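Local atomic coordinates of nitrate reductase (Ulva prolifera, PDB entry 5YLY), a protein that catalyses the first step of nitrate assimilation, probably passing electrons from NADH through the FAD-binding cytochrome b5 reductase domain described here. Residues Lys34-Glu40 with Phe51-Glu56; Glu161-Ile165 with Leu191-Arg195; Leu196-Thr202 with Ile225-Arg231. All blocks are in the same frame, centred on the assembly; numbering follows the deposited sequence.

Contact 1: Lys34-Glu40 with Phe51-Glu56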
loop_
_atom_site.group_PDB
_atom_site.type_symbol
_atom_site.label_atom_id
_atom_site.label_comp_id
_atom_site.label_asym_id
_atom_site.label_seq_id
_atom_site.Cartn_x
_atom_site.Cartn_y
_atom_site.Cartn_z
ATOM N N LYS A 34 0.187 -15.222 -14.984
ATOM C CA LYS A 34 0.342 -14.532 -16.263
ATOM C C LYS A 34 1.666 -13.837 -16.341
ATOM O O LYS A 34 2.032 -13.124 -15.419
ATOM C CB LYS A 34 -0.841 -13.589 -16.525
ATOM C CG LYS A 34 -2.116 -14.450 -16.789
ATOM C CD LYS A 34 -3.248 -13.727 -17.435
ATOM C CE LYS A 34 -3.082 -13.424 -18.902
ATOM N NZ LYS A 34 -4.206 -12.575 -19.381
ATOM N N ALA A 35 2.413 -14.109 -17.404
ATOM C CA ALA A 35 3.742 -13.524 -17.575
ATOM C C ALA A 35 3.668 -12.006 -17.824
ATOM O O ALA A 35 2.771 -11.539 -18.520
ATOM C CB ALA A 35 4.447 -14.215 -18.725
ATOM N N ALA A 36 4.593 -11.249 -17.239
ATOM C CA ALA A 36 4.670 -9.798 -17.452
ATOM C C ALA A 36 6.142 -9.496 -17.666
ATOM O O ALA A 36 6.981 -9.938 -16.882
ATOM C CB ALA A 36 4.159 -9.050 -16.227
ATOM N N GLU A 37 6.453 -8.742 -18.719
ATOM C CA GLU A 37 7.823 -8.425 -19.071
ATOM C C GLU A 37 8.265 -7.094 -18.509
ATOM O O GLU A 37 7.535 -6.110 -18.622
ATOM C CB GLU A 37 7.952 -8.428 -20.599
ATOM C CG GLU A 37 9.390 -8.369 -21.078
ATOM C CD GLU A 37 9.485 -8.315 -22.588
ATOM O OE1 GLU A 37 9.366 -9.386 -23.223
ATOM O OE2 GLU A 37 9.604 -7.197 -23.139
ATOM N N LEU A 38 9.468 -7.045 -17.951
ATOM C CA LEU A 38 9.998 -5.797 -17.413
ATOM C C LEU A 38 10.332 -4.846 -18.566
ATOM O O LEU A 38 11.132 -5.188 -19.439
ATOM C CB LEU A 38 11.240 -6.086 -16.559
ATOM C CG LEU A 38 11.827 -4.869 -15.791
ATOM C CD1 LEU A 38 10.766 -4.217 -14.858
ATOM C CD2 LEU A 38 13.089 -5.285 -14.986
ATOM N N LYS A 39 9.709 -3.657 -18.558
ATOM C CA LYS A 39 9.885 -2.615 -19.578
ATOM C C LYS A 39 10.861 -1.517 -19.157
ATOM O O LYS A 39 11.556 -0.985 -20.007
ATOM C CB LYS A 39 8.528 -1.997 -19.995
ATOM C CG LYS A 39 7.520 -3.023 -20.556
ATOM C CD LYS A 39 8.004 -3.602 -21.883
ATOM C CE LYS A 39 6.972 -4.549 -22.488
ATOM N NZ LYS A 39 7.274 -4.837 -23.919
ATOM N N GLU A 40 10.898 -1.155 -17.854
ATOM C CA GLU A 40 11.811 -0.139 -17.330
ATOM C C GLU A 40 12.094 -0.459 -15.899
ATOM O O GLU A 40 11.214 -0.973 -15.233
ATOM C CB GLU A 40 11.174 1.285 -17.377
ATOM C CG GLU A 40 10.795 1.747 -18.776
ATOM C CD GLU A 40 10.339 3.189 -18.863
ATOM O OE1 GLU A 40 9.125 3.452 -19.044
ATOM O OE2 GLU A 40 11.213 4.068 -18.740
ATOM N N PHE A 51 9.599 -0.661 -10.828
ATOM C CA PHE A 51 9.658 -1.669 -11.883
ATOM C C PHE A 51 8.424 -1.468 -12.737
ATOM O O PHE A 51 7.309 -1.543 -12.220
ATOM C CB PHE A 51 9.647 -3.092 -11.285
ATOM C CG PHE A 51 10.861 -3.380 -10.450
ATOM C CD1 PHE A 51 12.022 -3.878 -11.035
ATOM C CD2 PHE A 51 10.873 -3.088 -9.088
ATOM C CE1 PHE A 51 13.158 -4.125 -10.259
ATOM C CE2 PHE A 51 12.014 -3.303 -8.315
ATOM C CZ PHE A 51 13.158 -3.818 -8.907
ATOM N N ARG A 52 8.617 -1.224 -14.040
ATOM C CA ARG A 52 7.477 -1.015 -14.917
ATOM C C ARG A 52 7.313 -2.250 -15.754
ATOM O O ARG A 52 8.190 -2.556 -16.565
ATOM C CB ARG A 52 7.690 0.238 -15.798
ATOM C CG ARG A 52 6.490 0.506 -16.739
ATOM C CD ARG A 52 6.453 1.976 -17.188
ATOM N NE ARG A 52 6.232 2.864 -16.033
ATOM C CZ ARG A 52 6.934 3.963 -15.760
ATOM N NH1 ARG A 52 7.897 4.371 -16.584
ATOM N NH2 ARG A 52 6.654 4.684 -14.676
ATOM N N PHE A 53 6.220 -2.991 -15.535
ATOM C CA PHE A 53 5.962 -4.255 -16.211
ATOM C C PHE A 53 4.903 -4.089 -17.256
ATOM O O PHE A 53 3.845 -3.528 -16.979
ATOM C CB PHE A 53 5.528 -5.362 -15.211
ATOM C CG PHE A 53 6.656 -5.938 -14.398
ATOM C CD1 PHE A 53 7.488 -6.920 -14.930
ATOM C CD2 PHE A 53 6.902 -5.485 -13.106
ATOM C CE1 PHE A 53 8.528 -7.460 -14.172
ATOM C CE2 PHE A 53 7.933 -6.042 -12.345
ATOM C CZ PHE A 53 8.728 -7.032 -12.880
ATOM N N GLY A 54 5.164 -4.630 -18.438
ATOM C CA GLY A 54 4.186 -4.561 -19.516
ATOM C C GLY A 54 3.125 -5.626 -19.381
ATOM O O GLY A 54 3.376 -6.696 -18.822
ATOM N N LEU A 55 1.917 -5.320 -19.849
ATOM C CA LEU A 55 0.818 -6.287 -19.902
ATOM C C LEU A 55 0.926 -7.053 -21.235
ATOM O O LEU A 55 1.982 -6.993 -21.854
ATOM C CB LEU A 55 -0.541 -5.567 -19.706
ATOM C CG LEU A 55 -0.647 -4.792 -18.352
ATOM C CD1 LEU A 55 -2.036 -4.188 -18.144
ATOM C CD2 LEU A 55 -0.283 -5.662 -17.168
ATOM N N GLU A 56 -0.111 -7.801 -21.655
ATOM C CA GLU A 56 -0.044 -8.594 -22.894
ATOM C C GLU A 56 0.049 -7.699 -24.123
ATOM O O GLU A 56 0.647 -8.087 -25.117
ATOM C CB GLU A 56 -1.246 -9.540 -23.005
ATOM C CG GLU A 56 -1.333 -10.550 -21.880
ATOM C CD GLU A 56 -2.486 -11.521 -22.019
ATOM O OE1 GLU A 56 -3.633 -11.137 -21.707
ATOM O OE2 GLU A 56 -2.257 -12.651 -22.501
HETATM O O HOH W 1 4.528 -8.169 -20.947
#

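Contact 2: Glu161-Ile165 with Leu191-Arg195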
loop_
_atom_site.group_PDB
_atom_site.type_symbol
_atom_site.label_atom_id
_atom_site.label_comp_id
_atom_site.label_asym_id
_atom_site.label_seq_id
_atom_site.Cartn_x
_atom_site.Cartn_y
_atom_site.Cartn_z
ATOM N N GLU A 161 -21.977 1.648 2.980
ATOM C CA GLU A 161 -21.619 2.994 2.552
ATOM C C GLU A 161 -20.529 3.458 3.507
ATOM O O GLU A 161 -20.410 2.958 4.633
ATOM C CB GLU A 161 -22.822 3.958 2.613
ATOM C CG GLU A 161 -23.785 3.827 1.444
ATOM C CD GLU A 161 -25.033 4.680 1.584
ATOM O OE1 GLU A 161 -25.751 4.529 2.601
ATOM O OE2 GLU A 161 -25.291 5.504 0.676
ATOM N N VAL A 162 -19.705 4.385 3.043
ATOM C CA VAL A 162 -18.593 4.884 3.838
ATOM C C VAL A 162 -18.424 6.363 3.496
ATOM O O VAL A 162 -18.613 6.750 2.341
ATOM C CB VAL A 162 -17.309 4.012 3.651
ATOM C CG1 VAL A 162 -16.815 4.006 2.193
ATOM C CG2 VAL A 162 -16.193 4.423 4.613
ATOM N N LYS A 163 -18.137 7.178 4.506
ATOM C CA LYS A 163 -17.942 8.623 4.357
ATOM C C LYS A 163 -16.527 9.056 4.742
ATOM O O LYS A 163 -16.045 10.102 4.270
ATOM C CB LYS A 163 -18.917 9.373 5.277
ATOM C CG LYS A 163 -20.394 9.111 4.993
ATOM C CD LYS A 163 -21.303 10.032 5.818
ATOM C CE LYS A 163 -21.643 11.330 5.108
ATOM N NZ LYS A 163 -22.329 12.299 6.008
ATOM N N ARG A 164 -15.903 8.283 5.660
ATOM C CA ARG A 164 -14.576 8.577 6.202
ATOM C C ARG A 164 -13.736 7.316 6.334
ATOM O O ARG A 164 -14.237 6.274 6.787
ATOM C CB ARG A 164 -14.696 9.283 7.556
ATOM C CG ARG A 164 -15.477 10.611 7.511
ATOM C CD ARG A 164 -15.484 11.363 8.829
ATOM N NE ARG A 164 -15.692 10.472 9.965
ATOM C CZ ARG A 164 -15.641 10.846 11.239
ATOM N NH1 ARG A 164 -15.818 9.958 12.201
ATOM N NH2 ARG A 164 -15.426 12.117 11.559
ATOM N N ILE A 165 -12.464 7.396 5.904
ATOM C CA ILE A 165 -11.591 6.223 5.997
ATOM C C ILE A 165 -10.308 6.603 6.682
ATOM O O ILE A 165 -9.566 7.450 6.163
ATOM C CB ILE A 165 -11.284 5.567 4.603
ATOM C CG1 ILE A 165 -12.589 5.159 3.854
ATOM C CG2 ILE A 165 -10.324 4.367 4.773
ATOM C CD1 ILE A 165 -12.384 4.562 2.429
ATOM N N LEU A 191 -16.652 12.149 -2.476
ATOM C CA LEU A 191 -16.389 13.133 -1.400
ATOM C C LEU A 191 -15.894 12.483 -0.104
ATOM O O LEU A 191 -15.816 13.149 0.923
ATOM C CB LEU A 191 -17.614 14.034 -1.137
ATOM C CG LEU A 191 -18.061 14.956 -2.300
ATOM C CD1 LEU A 191 -19.360 15.660 -1.953
ATOM C CD2 LEU A 191 -16.966 15.961 -2.661
ATOM N N THR A 192 -15.517 11.196 -0.167
ATOM C CA THR A 192 -14.994 10.471 0.993
ATOM C C THR A 192 -13.736 11.174 1.524
ATOM O O THR A 192 -12.918 11.652 0.731
ATOM C CB THR A 192 -14.696 8.996 0.606
ATOM O OG1 THR A 192 -15.882 8.450 0.037
ATOM C CG2 THR A 192 -14.264 8.141 1.817
ATOM N N GLU A 193 -13.637 11.321 2.848
ATOM C CA GLU A 193 -12.494 11.946 3.517
ATOM C C GLU A 193 -11.537 10.841 3.991
ATOM O O GLU A 193 -11.961 9.712 4.290
ATOM C CB GLU A 193 -12.919 12.774 4.739
ATOM C CG GLU A 193 -13.887 13.904 4.480
ATOM C CD GLU A 193 -14.307 14.563 5.779
ATOM O OE1 GLU A 193 -15.293 14.105 6.401
ATOM O OE2 GLU A 193 -13.615 15.513 6.201
ATOM N N ILE A 194 -10.262 11.188 4.098
ATOM C CA ILE A 194 -9.227 10.219 4.469
ATOM C C ILE A 194 -8.299 10.790 5.521
ATOM O O ILE A 194 -7.938 11.959 5.452
ATOM C CB ILE A 194 -8.380 9.841 3.196
ATOM C CG1 ILE A 194 -9.228 9.143 2.095
ATOM C CG2 ILE A 194 -7.133 8.999 3.542
ATOM C CD1 ILE A 194 -8.506 9.237 0.684
ATOM N N ARG A 195 -7.850 9.934 6.447
ATOM C CA ARG A 195 -6.786 10.284 7.379
ATOM C C ARG A 195 -5.755 9.185 7.301
ATOM O O ARG A 195 -6.100 8.021 7.490
ATOM C CB ARG A 195 -7.294 10.424 8.839
ATOM C CG ARG A 195 -8.192 11.648 9.047
ATOM C CD ARG A 195 -7.455 12.962 8.850
ATOM N NE ARG A 195 -8.338 14.114 9.067
ATOM C CZ ARG A 195 -9.103 14.683 8.131
ATOM N NH1 ARG A 195 -9.126 14.196 6.888
ATOM N NH2 ARG A 195 -9.881 15.715 8.441
HETATM O O HOH W 2 -18.414 9.255 0.701
HETATM O O HOH W 3 -17.324 12.431 5.113
#

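Contact 3: Leu196-Thr202 with Ile225-Arg231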
loop_
_atom_site.group_PDB
_atom_site.type_symbol
_atom_site.label_atom_id
_atom_site.label_comp_id
_atom_site.label_asym_id
_atom_site.label_seq_id
_atom_site.Cartn_x
_atom_site.Cartn_y
_atom_site.Cartn_z
ATOM N N LEU A 196 -4.504 9.535 7.014
ATOM C CA LEU A 196 -3.454 8.529 6.984
ATOM C C LEU A 196 -2.478 8.728 8.127
ATOM O O LEU A 196 -2.012 9.854 8.377
ATOM C CB LEU A 196 -2.710 8.589 5.620
ATOM C CG LEU A 196 -1.399 7.760 5.509
ATOM C CD1 LEU A 196 -1.679 6.245 5.579
ATOM C CD2 LEU A 196 -0.651 8.108 4.196
ATOM N N LEU A 197 -2.133 7.617 8.787
ATOM C CA LEU A 197 -1.103 7.596 9.817
ATOM C C LEU A 197 -0.041 6.615 9.306
ATOM O O LEU A 197 -0.337 5.450 9.058
ATOM C CB LEU A 197 -1.681 7.218 11.186
ATOM C CG LEU A 197 -0.658 7.023 12.345
ATOM C CD1 LEU A 197 0.211 8.273 12.554
ATOM C CD2 LEU A 197 -1.373 6.743 13.652
ATOM N N TYR A 198 1.169 7.112 9.050
ATOM C CA TYR A 198 2.191 6.268 8.422
ATOM C C TYR A 198 3.396 6.147 9.322
ATOM O O TYR A 198 4.068 7.149 9.589
ATOM C CB TYR A 198 2.541 6.867 7.031
ATOM C CG TYR A 198 3.469 6.072 6.127
ATOM C CD1 TYR A 198 3.629 4.694 6.286
ATOM C CD2 TYR A 198 4.153 6.695 5.076
ATOM C CE1 TYR A 198 4.494 3.966 5.460
ATOM C CE2 TYR A 198 4.962 5.967 4.203
ATOM C CZ TYR A 198 5.146 4.610 4.410
ATOM O OH TYR A 198 6.009 3.924 3.596
ATOM N N ALA A 199 3.688 4.911 9.766
ATOM C CA ALA A 199 4.809 4.635 10.682
ATOM C C ALA A 199 5.985 3.970 9.975
ATOM O O ALA A 199 5.786 3.086 9.142
ATOM C CB ALA A 199 4.342 3.752 11.822
ATOM N N ASN A 200 7.218 4.402 10.292
ATOM C CA ASN A 200 8.436 3.818 9.723
ATOM C C ASN A 200 9.537 3.864 10.743
ATOM O O ASN A 200 9.444 4.645 11.685
ATOM C CB ASN A 200 8.888 4.556 8.466
ATOM C CG ASN A 200 7.931 4.374 7.340
ATOM O OD1 ASN A 200 7.851 3.302 6.743
ATOM N ND2 ASN A 200 7.082 5.361 7.139
ATOM N N GLN A 201 10.596 3.075 10.540
ATOM C CA GLN A 201 11.704 3.073 11.497
ATOM C C GLN A 201 12.445 4.411 11.500
ATOM O O GLN A 201 12.660 5.004 12.562
ATOM C CB GLN A 201 12.666 1.917 11.198
ATOM C CG GLN A 201 12.362 0.631 11.958
ATOM C CD GLN A 201 13.181 -0.503 11.395
ATOM O OE1 GLN A 201 12.834 -1.084 10.359
ATOM N NE2 GLN A 201 14.348 -0.745 11.979
ATOM N N THR A 202 12.823 4.893 10.311
ATOM C CA THR A 202 13.528 6.169 10.112
ATOM C C THR A 202 12.812 6.969 9.032
ATOM O O THR A 202 12.063 6.407 8.229
ATOM C CB THR A 202 15.031 5.963 9.705
ATOM O OG1 THR A 202 15.128 5.493 8.355
ATOM C CG2 THR A 202 15.790 5.013 10.628
ATOM N N ILE A 225 -2.281 13.763 6.362
ATOM C CA ILE A 225 -1.289 12.704 6.510
ATOM C C ILE A 225 -0.404 13.032 7.706
ATOM O O ILE A 225 0.054 14.176 7.840
ATOM C CB ILE A 225 -0.481 12.497 5.202
ATOM C CG1 ILE A 225 -1.403 12.100 4.000
ATOM C CG2 ILE A 225 0.624 11.433 5.396
ATOM C CD1 ILE A 225 -0.838 12.354 2.703
ATOM N N HIS A 226 -0.200 12.044 8.596
ATOM C CA HIS A 226 0.662 12.221 9.760
ATOM C C HIS A 226 1.658 11.087 9.748
ATOM O O HIS A 226 1.316 9.970 9.354
ATOM C CB HIS A 226 -0.132 12.217 11.059
ATOM C CG HIS A 226 0.645 12.765 12.213
ATOM N ND1 HIS A 226 0.691 14.128 12.429
ATOM C CD2 HIS A 226 1.399 12.162 13.154
ATOM C CE1 HIS A 226 1.405 14.310 13.520
ATOM N NE2 HIS A 226 1.869 13.171 13.982
ATOM N N TYR A 227 2.899 11.383 10.152
ATOM C CA TYR A 227 3.992 10.415 10.158
ATOM C C TYR A 227 4.532 10.207 11.557
ATOM O O TYR A 227 4.476 11.115 12.393
ATOM C CB TYR A 227 5.159 10.931 9.294
ATOM C CG TYR A 227 4.789 11.295 7.877
ATOM C CD1 TYR A 227 4.819 10.343 6.862
ATOM C CD2 TYR A 227 4.475 12.610 7.531
ATOM C CE1 TYR A 227 4.511 10.680 5.545
ATOM C CE2 TYR A 227 4.146 12.955 6.218
ATOM C CZ TYR A 227 4.182 11.991 5.231
ATOM O OH TYR A 227 3.850 12.325 3.946
ATOM N N THR A 228 5.116 9.021 11.802
ATOM C CA THR A 228 5.887 8.726 13.007
ATOM C C THR A 228 7.109 7.939 12.592
ATOM O O THR A 228 7.056 7.174 11.629
ATOM C CB THR A 228 5.102 8.081 14.164
ATOM O OG1 THR A 228 5.922 8.142 15.344
ATOM C CG2 THR A 228 4.706 6.622 13.891
ATOM N N VAL A 229 8.219 8.191 13.261
ATOM C CA VAL A 229 9.470 7.462 13.057
ATOM C C VAL A 229 9.978 7.024 14.435
ATOM O O VAL A 229 9.668 7.693 15.422
ATOM C CB VAL A 229 10.530 8.220 12.204
ATOM C CG1 VAL A 229 10.041 8.462 10.772
ATOM C CG2 VAL A 229 10.957 9.522 12.868
ATOM N N ASP A 230 10.672 5.871 14.520
ATOM C CA ASP A 230 11.190 5.342 15.787
ATOM C C ASP A 230 12.245 6.293 16.317
ATOM O O ASP A 230 12.090 6.858 17.406
ATOM C CB ASP A 230 11.799 3.936 15.597
ATOM C CG ASP A 230 10.841 2.828 15.185
ATOM O OD1 ASP A 230 9.624 3.085 15.116
ATOM O OD2 ASP A 230 11.308 1.690 14.982
ATOM N N ARG A 231 13.287 6.509 15.503
ATOM C CA ARG A 231 14.396 7.385 15.846
ATOM C C ARG A 231 14.428 8.611 14.921
ATOM O O ARG A 231 14.888 8.538 13.774
ATOM C CB ARG A 231 15.751 6.641 15.938
ATOM C CG ARG A 231 15.836 5.318 15.164
ATOM C CD ARG A 231 16.780 5.408 13.987
ATOM N NE ARG A 231 18.185 5.502 14.388
ATOM C CZ ARG A 231 19.207 5.527 13.539
ATOM N NH1 ARG A 231 18.994 5.462 12.229
ATOM N NH2 ARG A 231 20.452 5.608 13.993
HETATM O O HOH W 4 6.800 7.516 8.891
#

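Contact 1: Lys34-Glu40 with Phe51-Glu56
Leu38 and Phe53 face each other as an antiparallel non-hydrogen-bonded pair; beyond them Lys39 and Glu40 both lie opposite Arg52, a classic beta bulge that shifts the register by one residue. Arg52 O receives Lys39 N at 2.7 Å and, weakly, Glu40 N. Arg52 N returns a nearly straight bond (174°) to Glu40 O. On the face carrying Leu38 and Phe53 the packing is apolar. Leu38 CD1 sits over the centre of the Phe53 ring, 4.0 Å from its centroid in a CH-pi contact. With CG anti to the backbone N (chi1 -174°), the isobutyl end of Leu38 is directed to this Phe53 face, where CD1 also reaches the edge of the Phe51 ring.

The strands form a beta hairpin within the antiparallel sheet of the FAD-binding domain, where Phe51 also touches Val106 and its side chain lies about 8 Å from the bound FAD. On the face bearing Glu40 and Arg52, these two side chains run side by side in the same direction. The salt bridge from Arg52 NH1 to Glu40 OE1 (2.9 Å) lies in the guanidinium plane but meets the carboxylate from above; Asp103 pairs with NE of the same arginine. At the far end Lys34 crosses Glu56 at about a right angle, with Lys34 NZ 2.8 Å from Glu56 OE1. Gln60 also bonds that carboxylate oxygen, and Phe27 O takes a bond from the lysine.

Contact 2: Glu161-Ile165 with Leu191-Arg195
Lys163 O is gripped by two hydrogen bonds, one from Glu193 N at 3.1 Å and one from a water, with Thr192 CA adding a CH contact. That water also donates to Glu193 OE1, tying the Glu193 carboxylate to the Lys163 carbonyl across the contact. The arrangement opens the beta-alpha-beta unit in which helix 174-185 links two adjacent parallel strands of the NAD-binding sheet. The ladder continues as Ile165 N binds Glu193 O at 2.9 Å and Ile165 O accepts Arg195 N.

Arg164 and Glu193 extend alongside each other in the same direction, yet their charged ends do not meet: Glu193 OE1 lies 3.7 Å from the methylene Arg164 CD, and in the conformer described NE turns instead to Thr259 OG1. On the other face, Thr192 CG2 packs against Ile165 CG1 at 4.0 Å, and both residues rest on Ile184 of the linking helix. The threonine methyl is anti to its own N (chi1 -54° for OG1), leaving OG1 to take a proton from a second water that also donates to Val162 O; Asp190 and Tyr147 bond this hydroxyl as well. Where the segment ends, Arg195 folds back so that its NH1 reaches Ile194 O at 2.9 Å, approaching from above the carbonyl plane.

Contact 3: Leu196-Thr202 with Ile225-Arg231
Tyr198 and Tyr227 meet at their ring edges, Tyr198 CD2 4.0 Å from Tyr227 CE1, while Asn200 ND2 lies 3.3 Å above the plane of the Tyr198 ring, over its centre. The two tyrosines leave paired positions by different torsions, Tyr198 with CG anti to N (chi1 -173°) and Tyr227 with CG anti to the carbonyl carbon, which is consistent with their oblique crossing. The Asn200 amide is fixed further by a water that accepts from ND2 and donates to Tyr198 O and Thr228 O, bridging the strands. On the opposite face Leu197 CD1 approaches the edge of the His226 ring, and Ala199 CB packs on Thr228 CG2 at 3.6 Å.

Further along, Asp230 N binds Gln201 O at 2.9 Å, and the carboxylate lies against Gln201 CG, with Asp230 OD2 3.4 Å away. A glycine here would probably leave the Gln201 side chain, about 6 Å from the FAD, without the flanking carboxylate and freer to turn. These are adjacent strands of a beta-alpha-beta unit: its helix 209-218 covers Leu196, Tyr198, Ile225 and Tyr227 through Leu212, helix 174-185 adds Leu174 and Met181, and helix 245-251 lies against Leu197, His226 and Thr228.

Three closures taken in series illustrate how this FAD- and NAD-binding reductase fragment is assembled from local sheet contacts. From the N terminus, contact 1 closes first, across ten intervening residues, most of them the continuing strands of the hairpin in the FAD-binding domain. Contact 2 then opens and closes across helix 174-185, and contact 3 follows across helix 209-218; no loop encloses or crosses another. Contacts 2 and 3 adjoin in sequence and share strand 193-200, which has strand 164-170 on one side and strand 223-229 on the other, so successive beta-alpha-beta units build one parallel sheet. Contact 1 stands apart, its centre about 33 Å from that of contact 2 and across the centre of the chain.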